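PDB 6H5L: similar to hydroxylamine oxidoreductase from Kuenenia stuttgartiensis, which probably works as an oxidoreductase related to hydroxylamine oxidoreductase, with many c-type haems that carry electrons through a large reductase complex. Local coordinates for residues L66-S69 and I70-E73; T106-L109 and S110-A114; V307-N311 and L312-S316. One frame throughout, in Å; residues are numbered along the deposited sequence.

Contact 1: residues L66-S69 and I70-E73; sequences LDHS and IFIE. With HEC (heme c), chain C.
A chi1 of -90° carries the His68 imidazole out to the heme iron, and Phe71, three residues on in the first turn of the helix, has CG anti to its own carbonyl carbon (chi1 -46°); between them these torsions turn the edge of the Phe71 ring toward the face of the imidazole. The pair is edge-to-face, ring centroids 5.8 Å apart and planes at 85°. His68 NE2 binds the iron of the heme c at 2.0 Å, and His84 binds the same iron, giving bis-histidine ligation. At the far side of the imidazole, His68 ND1 donates to Leu66 O at 3.1 Å, meeting the oxygen from above its carbonyl plane; iron and carbonyl together fix the rotation of the ring. Phe71 is sandwiched: Ile70 CG2 lies over one face, and the heme methyl CMC sits 3.6 Å above the other. Leu66 CD2 touches heme CBC at 3.5 Å. The chain then turns into a helix, where Asp67 caps the start, its OD2 taking the Ser69 OG hydroxyl at 2.7 Å and its OD1 a weak bond from Ser69 N. Glu73 N closes the first full turn on Ser69 O. This short helix, 69-73, follows the loop after helix 56-59; His68 and Ile72 lean on Ile141 of strand 140-141, while Ile70 and Phe71 pack on Tyr18 and Ile79 of the neighbouring cytochrome chain.

Contact 2: residues T106-L109 and S110-A114; sequences TPYL and SSKTA. With HEC (heme c), chain E.
The N-terminus of helix 107-120 is capped here: Thr106 is the N-cap residue, and its carbonyl oxygen accepts from Ser110 in the first turn. Thr106 OG1 accepts from Leu109 N at 3.0 Å. Thr106 O is gripped twice, by Ser110 N at 2.7 Å, nearly in line with the carbonyl bond, and by Ser110 OG at 2.6 Å, above the carbonyl plane. Ser110 has OG anti to its carbonyl carbon (chi1 -51°), which folds the hydroxyl back over the preceding turn. With an alanine here, Thr106 O would probably lose the second of these bonds and be held by the backbone N-H of the same residue. One turn along, Lys112 curls over Tyr108 with CG above one face of the ring, a CH-pi contact 4.3 Å from the centroid. The Tyr108 hydroxyl is hydrogen-bonded to a propionate oxygen of one heme c, to which Lys112 NZ adds a weak bond. Lys112 also borders a second, the heme c labelled chain E: there Lys112 CB lies 3.7 Å from the propionate carboxyl carbon CGD, and Leu109 CD2 meets the propionate oxygen O2D at 3.5 Å.

Contact 3: residues V307-N311 and L312-S316; sequences VPPSN and LEYTS
Tyr314 reaches back across the loop to Pro309. With CG anti to its carbonyl carbon (chi1 -56°) and the ring turned nearly square to the CA-CB-CG bend (chi2 -86°), its phenol end arrives at the backbone of the two prolines. The hydroxyl is placed to donate to Pro309 O, which lies at the ring edge and in the ring plane, but at a modelled 2.3 Å between Tyr314 OH and Pro309 O the length is doubtful. The Pro309 and Tyr314 side chains cross at about a right angle. Pro308 offers CB to Tyr314 CZ at 3.7 Å, approaching the ring obliquely. Pro308 and Pro309 are both extended in the polyproline-II manner, and the chain then reverses through Ser310 and Asn311 in a beta turn close to type I, its ends Pro309 O and Leu312 N lying 3.7 Å apart. This turn lies in the long irregular loop between strand 291-292 and helix 337-350, within the multi-haem cytochrome region. Leu312 carries CG anti to its carbonyl carbon (chi1 -75°) and extends on to CD1, which slants across the Pro309 ring; Leu312 CD1 meets Pro309 CG at 4.0 Å. The Asn311 amide is held by outside partners, ND2 to Asp333 OD1 and OD1 to Ile334 N. Helix 356-389 touches the loop through His374 on Pro309 and Asp378 on Tyr314.

Contacts 1 and 2 both lie at haems, in different ways: contact 1 supplies an iron ligand, whereas contact 2 meets propionates of two haems, and substituents at the rim of one. They touch different haems, and their centres are about 33 Å apart, with nearest atoms about 22 Å apart. Contact 3 stands apart, on the opposite side of the chain's centre from both, its centre about 60 Å from that of contact 1 and about 52 Å from that of contact 2. Its Pro309 side chain lies about 11 Å from a heme c, not in contact with it. Contact 1 alone of the three touches another protein chain of the assembly.

Contact 1: residues L66-S69 and I70-E73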
loop_
_atom_site.group_PDB
_atom_site.type_symbol
_atom_site.label_atom_id
_atom_site.label_comp_id
_atom_site.label_asym_id
_atom_site.label_seq_id
_atom_site.Cartn_x
_atom_site.Cartn_y
_atom_site.Cartn_z
ATOM N N LEU A 66 -47.612 -21.332 7.381
ATOM C CA LEU A 66 -47.287 -21.412 5.961
ATOM C C LEU A 66 -46.747 -22.800 5.645
ATOM O O LEU A 66 -45.684 -23.187 6.143
ATOM C CB LEU A 66 -46.274 -20.335 5.565
ATOM C CG LEU A 66 -45.737 -20.408 4.135
ATOM C CD1 LEU A 66 -46.867 -20.417 3.116
ATOM C CD2 LEU A 66 -44.795 -19.252 3.880
ATOM N N ASP A 67 -47.483 -23.543 4.824
ATOM C CA ASP A 67 -47.071 -24.890 4.458
ATOM C C ASP A 67 -45.776 -24.854 3.656
ATOM O O ASP A 67 -45.667 -24.137 2.657
ATOM C CB ASP A 67 -48.176 -25.575 3.652
ATOM C CG ASP A 67 -48.010 -27.079 3.595
ATOM O OD1 ASP A 67 -47.219 -27.622 4.397
ATOM O OD2 ASP A 67 -48.669 -27.721 2.751
ATOM N N HIS A 68 -44.791 -25.628 4.102
ATOM C CA HIS A 68 -43.487 -25.708 3.458
ATOM C C HIS A 68 -43.331 -26.949 2.592
ATOM O O HIS A 68 -42.269 -27.135 1.988
ATOM C CB HIS A 68 -42.377 -25.687 4.515
ATOM C CG HIS A 68 -41.883 -24.315 4.854
ATOM N ND1 HIS A 68 -42.727 -23.273 5.174
ATOM C CD2 HIS A 68 -40.626 -23.816 4.927
ATOM C CE1 HIS A 68 -42.012 -22.190 5.421
ATOM N NE2 HIS A 68 -40.733 -22.492 5.279
ATOM N N SER A 69 -44.357 -27.800 2.521
ATOM C CA SER A 69 -44.200 -29.109 1.893
ATOM C C SER A 69 -43.880 -28.993 0.407
ATOM O O SER A 69 -43.045 -29.742 -0.111
ATOM C CB SER A 69 -45.460 -29.948 2.112
ATOM O OG SER A 69 -46.627 -29.224 1.764
ATOM N N ILE A 70 -44.530 -28.060 -0.296
ATOM C CA ILE A 70 -44.337 -27.964 -1.742
ATOM C C ILE A 70 -42.902 -27.577 -2.081
ATOM O O ILE A 70 -42.361 -28.002 -3.110
ATOM C CB ILE A 70 -45.354 -26.981 -2.357
ATOM C CG1 ILE A 70 -45.225 -26.977 -3.883
ATOM C CG2 ILE A 70 -45.175 -25.579 -1.787
ATOM C CD1 ILE A 70 -46.181 -26.048 -4.580
ATOM N N PHE A 71 -42.255 -26.783 -1.224
ATOM C CA PHE A 71 -40.864 -26.424 -1.473
ATOM C C PHE A 71 -39.933 -27.602 -1.218
ATOM O O PHE A 71 -38.884 -27.712 -1.865
ATOM C CB PHE A 71 -40.472 -25.228 -0.608
ATOM C CG PHE A 71 -41.481 -24.114 -0.625
ATOM C CD1 PHE A 71 -41.737 -23.411 -1.792
ATOM C CD2 PHE A 71 -42.172 -23.768 0.525
ATOM C CE1 PHE A 71 -42.666 -22.389 -1.812
ATOM C CE2 PHE A 71 -43.101 -22.746 0.512
ATOM C CZ PHE A 71 -43.348 -22.056 -0.658
ATOM N N ILE A 72 -40.292 -28.484 -0.285
ATOM C CA ILE A 72 -39.517 -29.701 -0.068
ATOM C C ILE A 72 -39.847 -30.746 -1.127
ATOM O O ILE A 72 -38.953 -31.433 -1.636
ATOM C CB ILE A 72 -39.765 -30.245 1.351
ATOM C CG1 ILE A 72 -39.598 -29.142 2.396
ATOM C CG2 ILE A 72 -38.832 -31.412 1.650
ATOM C CD1 ILE A 72 -40.051 -29.556 3.773
ATOM N N GLU A 73 -41.130 -30.878 -1.475
ATOM C CA GLU A 73 -41.560 -31.947 -2.373
ATOM C C GLU A 73 -40.935 -31.827 -3.756
ATOM O O GLU A 73 -40.644 -32.844 -4.393
ATOM C CB GLU A 73 -43.085 -31.948 -2.480
ATOM C CG GLU A 73 -43.762 -32.862 -1.470
ATOM C CD GLU A 73 -45.223 -32.527 -1.253
ATOM O OE1 GLU A 73 -45.717 -31.566 -1.880
ATOM O OE2 GLU A 73 -45.871 -33.224 -0.446
HETATM FE FE HEC C . -39.352 -21.088 5.640
HETATM C CHA HEC C . -40.354 -20.707 8.885
HETATM C CHB HEC C . -36.967 -23.353 6.638
HETATM C CHC HEC C . -38.741 -21.868 2.378
HETATM C CHD HEC C . -40.994 -18.249 4.690
HETATM N NA HEC C . -38.785 -21.907 7.426
HETATM C C1A HEC C . -39.296 -21.562 8.664
HETATM C C2A HEC C . -38.529 -22.262 9.679
HETATM C C3A HEC C . -37.592 -22.989 9.058
HETATM C C4A HEC C . -37.734 -22.782 7.630
HETATM C CMA HEC C . -36.539 -23.896 9.731
HETATM C CAA HEC C . -38.761 -22.164 11.205
HETATM C CBA HEC C . -39.547 -23.359 11.736
HETATM C CGA HEC C . -39.862 -23.114 13.190
HETATM O O1A HEC C . -39.635 -21.972 13.668
HETATM O O2A HEC C . -40.341 -24.055 13.874
HETATM N NB HEC C . -38.035 -22.329 4.683
HETATM C C1B HEC C . -37.239 -23.280 5.289
HETATM C C2B HEC C . -36.755 -24.182 4.263
HETATM C C3B HEC C . -37.239 -23.766 3.085
HETATM C C4B HEC C . -38.057 -22.595 3.327
HETATM C CMB HEC C . -35.818 -25.386 4.516
HETATM C CAB HEC C . -37.003 -24.400 1.697
HETATM C CBB HEC C . -37.677 -25.787 1.590
HETATM N NC HEC C . -39.731 -20.174 3.857
HETATM C C1C HEC C . -39.510 -20.751 2.622
HETATM C C2C HEC C . -40.320 -20.053 1.645
HETATM C C3C HEC C . -40.855 -18.978 2.257
HETATM C C4C HEC C . -40.552 -19.079 3.678
HETATM C CMC HEC C . -40.219 -20.317 0.123
HETATM C CAC HEC C . -41.734 -17.874 1.613
HETATM C CBC HEC C . -43.008 -18.453 0.957
HETATM N ND HEC C . -40.490 -19.671 6.650
HETATM C C1D HEC C . -41.118 -18.598 6.023
HETATM C C2D HEC C . -41.925 -17.908 7.008
HETATM C C3D HEC C . -41.729 -18.676 8.322
HETATM C C4D HEC C . -40.820 -19.755 8.001
HETATM C CMD HEC C . -42.803 -16.660 6.783
HETATM C CAD HEC C . -42.368 -18.362 9.694
HETATM C CBD HEC C . -43.435 -19.413 9.983
HETATM C CGD HEC C . -44.087 -19.180 11.320
HETATM O O1D HEC C . -44.955 -20.005 11.706
HETATM O O2D HEC C . -43.745 -18.178 11.998
#

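Contact 2: residues T106-L109 and S110-A114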
loop_
_atom_site.group_PDB
_atom_site.type_symbol
_atom_site.label_atom_id
_atom_site.label_comp_id
_atom_site.label_asym_id
_atom_site.label_seq_id
_atom_site.Cartn_x
_atom_site.Cartn_y
_atom_site.Cartn_z
ATOM N N THR A 106 -10.975 -22.174 1.454
ATOM C CA THR A 106 -9.633 -22.168 2.014
ATOM C C THR A 106 -9.083 -23.583 1.945
ATOM O O THR A 106 -9.852 -24.546 1.857
ATOM C CB THR A 106 -9.608 -21.677 3.470
ATOM O OG1 THR A 106 -10.314 -22.603 4.305
ATOM C CG2 THR A 106 -10.239 -20.296 3.594
ATOM N N PRO A 107 -7.754 -23.741 1.958
ATOM C CA PRO A 107 -7.189 -25.102 1.995
ATOM C C PRO A 107 -7.687 -25.927 3.169
ATOM O O PRO A 107 -7.949 -27.126 3.013
ATOM C CB PRO A 107 -5.678 -24.844 2.074
ATOM C CG PRO A 107 -5.495 -23.517 1.427
ATOM C CD PRO A 107 -6.711 -22.713 1.791
ATOM N N TYR A 108 -7.824 -25.315 4.348
ATOM C CA TYR A 108 -8.333 -26.040 5.508
ATOM C C TYR A 108 -9.774 -26.487 5.289
ATOM O O TYR A 108 -10.115 -27.655 5.506
ATOM C CB TYR A 108 -8.222 -25.167 6.758
ATOM C CG TYR A 108 -8.675 -25.848 8.034
ATOM C CD1 TYR A 108 -7.810 -26.661 8.755
ATOM C CD2 TYR A 108 -9.964 -25.671 8.521
ATOM C CE1 TYR A 108 -8.218 -27.282 9.921
ATOM C CE2 TYR A 108 -10.381 -26.289 9.684
ATOM C CZ TYR A 108 -9.503 -27.091 10.381
ATOM O OH TYR A 108 -9.915 -27.708 11.541
ATOM N N LEU A 109 -10.639 -25.562 4.865
ATOM C CA LEU A 109 -12.033 -25.910 4.607
ATOM C C LEU A 109 -12.151 -26.928 3.478
ATOM O O LEU A 109 -12.945 -27.872 3.565
ATOM C CB LEU A 109 -12.835 -24.651 4.279
ATOM C CG LEU A 109 -13.112 -23.685 5.429
ATOM C CD1 LEU A 109 -13.706 -22.382 4.913
ATOM C CD2 LEU A 109 -14.037 -24.326 6.450
ATOM N N SER A 110 -11.375 -26.748 2.406
ATOM C CA SER A 110 -11.416 -27.696 1.296
ATOM C C SER A 110 -10.978 -29.085 1.742
ATOM O O SER A 110 -11.512 -30.096 1.267
ATOM C CB SER A 110 -10.536 -27.201 0.149
ATOM O OG SER A 110 -10.846 -25.863 -0.197
ATOM N N SER A 111 -10.009 -29.154 2.656
ATOM C CA SER A 111 -9.505 -30.446 3.109
ATOM C C SER A 111 -10.548 -31.188 3.936
ATOM O O SER A 111 -10.836 -32.362 3.678
ATOM C CB SER A 111 -8.215 -30.251 3.909
ATOM O OG SER A 111 -7.652 -31.500 4.273
ATOM N N LYS A 112 -11.120 -30.520 4.941
ATOM C CA LYS A 112 -12.136 -31.164 5.769
ATOM C C LYS A 112 -13.376 -31.514 4.954
ATOM O O LYS A 112 -14.022 -32.535 5.212
ATOM C CB LYS A 112 -12.504 -30.268 6.950
ATOM C CG LYS A 112 -11.323 -29.879 7.837
ATOM C CD LYS A 112 -10.677 -31.097 8.483
ATOM C CE LYS A 112 -11.453 -31.567 9.702
ATOM N NZ LYS A 112 -11.295 -30.629 10.849
ATOM N N THR A 113 -13.723 -30.682 3.970
ATOM C CA THR A 113 -14.881 -30.969 3.128
ATOM C C THR A 113 -14.661 -32.226 2.292
ATOM O O THR A 113 -15.597 -33.001 2.073
ATOM C CB THR A 113 -15.183 -29.773 2.222
ATOM O OG1 THR A 113 -15.385 -28.602 3.022
ATOM C CG2 THR A 113 -16.432 -30.024 1.388
ATOM N N ALA A 114 -13.430 -32.440 1.817
ATOM C CA ALA A 114 -13.151 -33.597 0.972
ATOM C C ALA A 114 -13.370 -34.902 1.727
ATOM O O ALA A 114 -13.944 -35.854 1.183
ATOM C CB ALA A 114 -11.725 -33.520 0.429
HETATM FE FE HEC E . -21.188 -28.459 9.317
HETATM C CHA HEC E . -18.460 -26.597 8.463
HETATM C CHB HEC E . -20.991 -27.276 12.538
HETATM C CHC HEC E . -24.150 -30.026 10.090
HETATM C CHD HEC E . -20.994 -30.263 6.414
HETATM N NA HEC E . -19.962 -27.152 10.314
HETATM C C1A HEC E . -18.856 -26.519 9.782
HETATM C C2A HEC E . -18.204 -25.784 10.854
HETATM C C3A HEC E . -18.912 -25.976 11.972
HETATM C C4A HEC E . -20.027 -26.841 11.658
HETATM C CMA HEC E . -18.596 -25.388 13.365
HETATM C CAA HEC E . -16.932 -24.912 10.748
HETATM C CBA HEC E . -17.180 -23.754 9.784
HETATM C CGA HEC E . -16.227 -22.623 10.070
HETATM O O1A HEC E . -15.507 -22.690 11.099
HETATM O O2A HEC E . -16.190 -21.649 9.274
HETATM N NB HEC E . -22.314 -28.693 11.032
HETATM C C1B HEC E . -22.134 -27.962 12.190
HETATM C C2B HEC E . -23.355 -28.038 12.965
HETATM C C3B HEC E . -24.222 -28.806 12.295
HETATM C C4B HEC E . -23.589 -29.227 11.062
HETATM C CMB HEC E . -23.563 -27.367 14.339
HETATM C CAB HEC E . -25.658 -29.182 12.718
HETATM C CBB HEC E . -26.579 -27.945 12.661
HETATM N NC HEC E . -22.334 -29.908 8.445
HETATM C C1C HEC E . -23.565 -30.356 8.885
HETATM C C2C HEC E . -24.209 -31.059 7.788
HETATM C C3C HEC E . -23.258 -31.285 6.868
HETATM C C4C HEC E . -22.111 -30.459 7.200
HETATM C CMC HEC E . -25.481 -31.922 7.970
HETATM C CAC HEC E . -23.408 -32.089 5.553
HETATM C CBC HEC E . -24.208 -31.279 4.510
HETATM N ND HEC E . -19.933 -28.419 7.675
HETATM C C1D HEC E . -20.020 -29.304 6.602
HETATM C C2D HEC E . -18.911 -29.055 5.712
HETATM C C3D HEC E . -18.116 -27.908 6.350
HETATM C C4D HEC E . -18.826 -27.579 7.566
HETATM C CMD HEC E . -18.596 -29.790 4.392
HETATM C CAD HEC E . -16.829 -27.248 5.808
HETATM C CBD HEC E . -15.614 -28.093 6.182
HETATM C CGD HEC E . -15.473 -28.173 7.680
HETATM O O1D HEC E . -15.850 -29.221 8.265
HETATM O O2D HEC E . -14.985 -27.187 8.289
#

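Contact 3: residues V307-N311 and L312-S316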
loop_
_atom_site.group_PDB
_atom_site.type_symbol
_atom_site.label_atom_id
_atom_site.label_comp_id
_atom_site.label_asym_id
_atom_site.label_seq_id
_atom_site.Cartn_x
_atom_site.Cartn_y
_atom_site.Cartn_z
ATOM N N VAL A 307 -20.405 -32.807 45.291
ATOM C CA VAL A 307 -20.254 -34.190 45.757
ATOM C C VAL A 307 -19.139 -34.252 46.794
ATOM O O VAL A 307 -18.018 -33.786 46.522
ATOM C CB VAL A 307 -19.966 -35.120 44.578
ATOM C CG1 VAL A 307 -19.673 -36.523 45.079
ATOM C CG2 VAL A 307 -21.145 -35.131 43.613
ATOM N N PRO A 308 -19.386 -34.798 47.980
ATOM C CA PRO A 308 -18.353 -34.822 49.021
ATOM C C PRO A 308 -17.210 -35.743 48.637
ATOM O O PRO A 308 -17.434 -36.817 48.060
ATOM C CB PRO A 308 -19.102 -35.356 50.254
ATOM C CG PRO A 308 -20.564 -35.212 49.930
ATOM C CD PRO A 308 -20.654 -35.382 48.449
ATOM N N PRO A 309 -15.970 -35.363 48.935
ATOM C CA PRO A 309 -14.842 -36.271 48.699
ATOM C C PRO A 309 -14.785 -37.375 49.745
ATOM O O PRO A 309 -15.116 -37.170 50.915
ATOM C CB PRO A 309 -13.620 -35.348 48.801
ATOM C CG PRO A 309 -14.066 -34.250 49.711
ATOM C CD PRO A 309 -15.525 -34.036 49.401
ATOM N N SER A 310 -14.354 -38.563 49.303
ATOM C CA SER A 310 -14.223 -39.709 50.199
ATOM C C SER A 310 -13.023 -39.603 51.130
ATOM O O SER A 310 -12.888 -40.430 52.039
ATOM C CB SER A 310 -14.116 -41.008 49.396
ATOM O OG SER A 310 -12.904 -41.062 48.658
ATOM N N ASN A 311 -12.153 -38.617 50.926
ATOM C CA ASN A 311 -10.944 -38.459 51.719
ATOM C C ASN A 311 -11.182 -37.667 52.999
ATOM O O ASN A 311 -10.218 -37.179 53.601
ATOM C CB ASN A 311 -9.852 -37.790 50.881
ATOM C CG ASN A 311 -9.816 -38.307 49.453
ATOM O OD1 ASN A 311 -10.390 -37.700 48.549
ATOM N ND2 ASN A 311 -9.143 -39.433 49.245
ATOM N N LEU A 312 -12.435 -37.524 53.425
ATOM C CA LEU A 312 -12.768 -36.782 54.631
ATOM C C LEU A 312 -13.651 -37.623 55.540
ATOM O O LEU A 312 -14.425 -38.468 55.080
ATOM C CB LEU A 312 -13.481 -35.459 54.309
ATOM C CG LEU A 312 -12.622 -34.317 53.768
ATOM C CD1 LEU A 312 -13.472 -33.076 53.532
ATOM C CD2 LEU A 312 -11.478 -34.012 54.721
ATOM N N GLU A 313 -13.527 -37.375 56.840
ATOM C CA GLU A 313 -14.362 -38.003 57.854
ATOM C C GLU A 313 -15.410 -36.991 58.300
ATOM O O GLU A 313 -15.068 -35.954 58.879
ATOM C CB GLU A 313 -13.515 -38.472 59.037
ATOM C CG GLU A 313 -14.296 -39.165 60.138
ATOM C CD GLU A 313 -14.209 -40.676 60.055
ATOM O OE1 GLU A 313 -13.947 -41.202 58.952
ATOM O OE2 GLU A 313 -14.397 -41.335 61.100
ATOM N N TYR A 314 -16.678 -37.288 58.029
ATOM C CA TYR A 314 -17.762 -36.344 58.249
ATOM C C TYR A 314 -18.468 -36.620 59.570
ATOM O O TYR A 314 -18.503 -37.753 60.055
ATOM C CB TYR A 314 -18.770 -36.401 57.099
ATOM C CG TYR A 314 -18.140 -36.172 55.746
ATOM C CD1 TYR A 314 -17.965 -34.887 55.247
ATOM C CD2 TYR A 314 -17.708 -37.240 54.973
ATOM C CE1 TYR A 314 -17.381 -34.674 54.012
ATOM C CE2 TYR A 314 -17.125 -37.038 53.741
ATOM C CZ TYR A 314 -16.964 -35.756 53.264
ATOM O OH TYR A 314 -16.383 -35.559 52.034
ATOM N N THR A 315 -19.033 -35.560 60.149
ATOM C CA THR A 315 -19.776 -35.656 61.398
ATOM C C THR A 315 -21.282 -35.685 61.192
ATOM O O THR A 315 -21.999 -36.250 62.024
ATOM C CB THR A 315 -19.419 -34.486 62.322
ATOM O OG1 THR A 315 -19.940 -33.267 61.776
ATOM C CG2 THR A 315 -17.910 -34.364 62.460
ATOM N N SER A 316 -21.774 -35.094 60.106
ATOM C CA SER A 316 -23.192 -35.147 59.777
ATOM C C SER A 316 -23.484 -36.465 59.062
ATOM O O SER A 316 -22.647 -37.368 59.011
ATOM C CB SER A 316 -23.587 -33.936 58.935
ATOM O OG SER A 316 -22.947 -33.963 57.670
#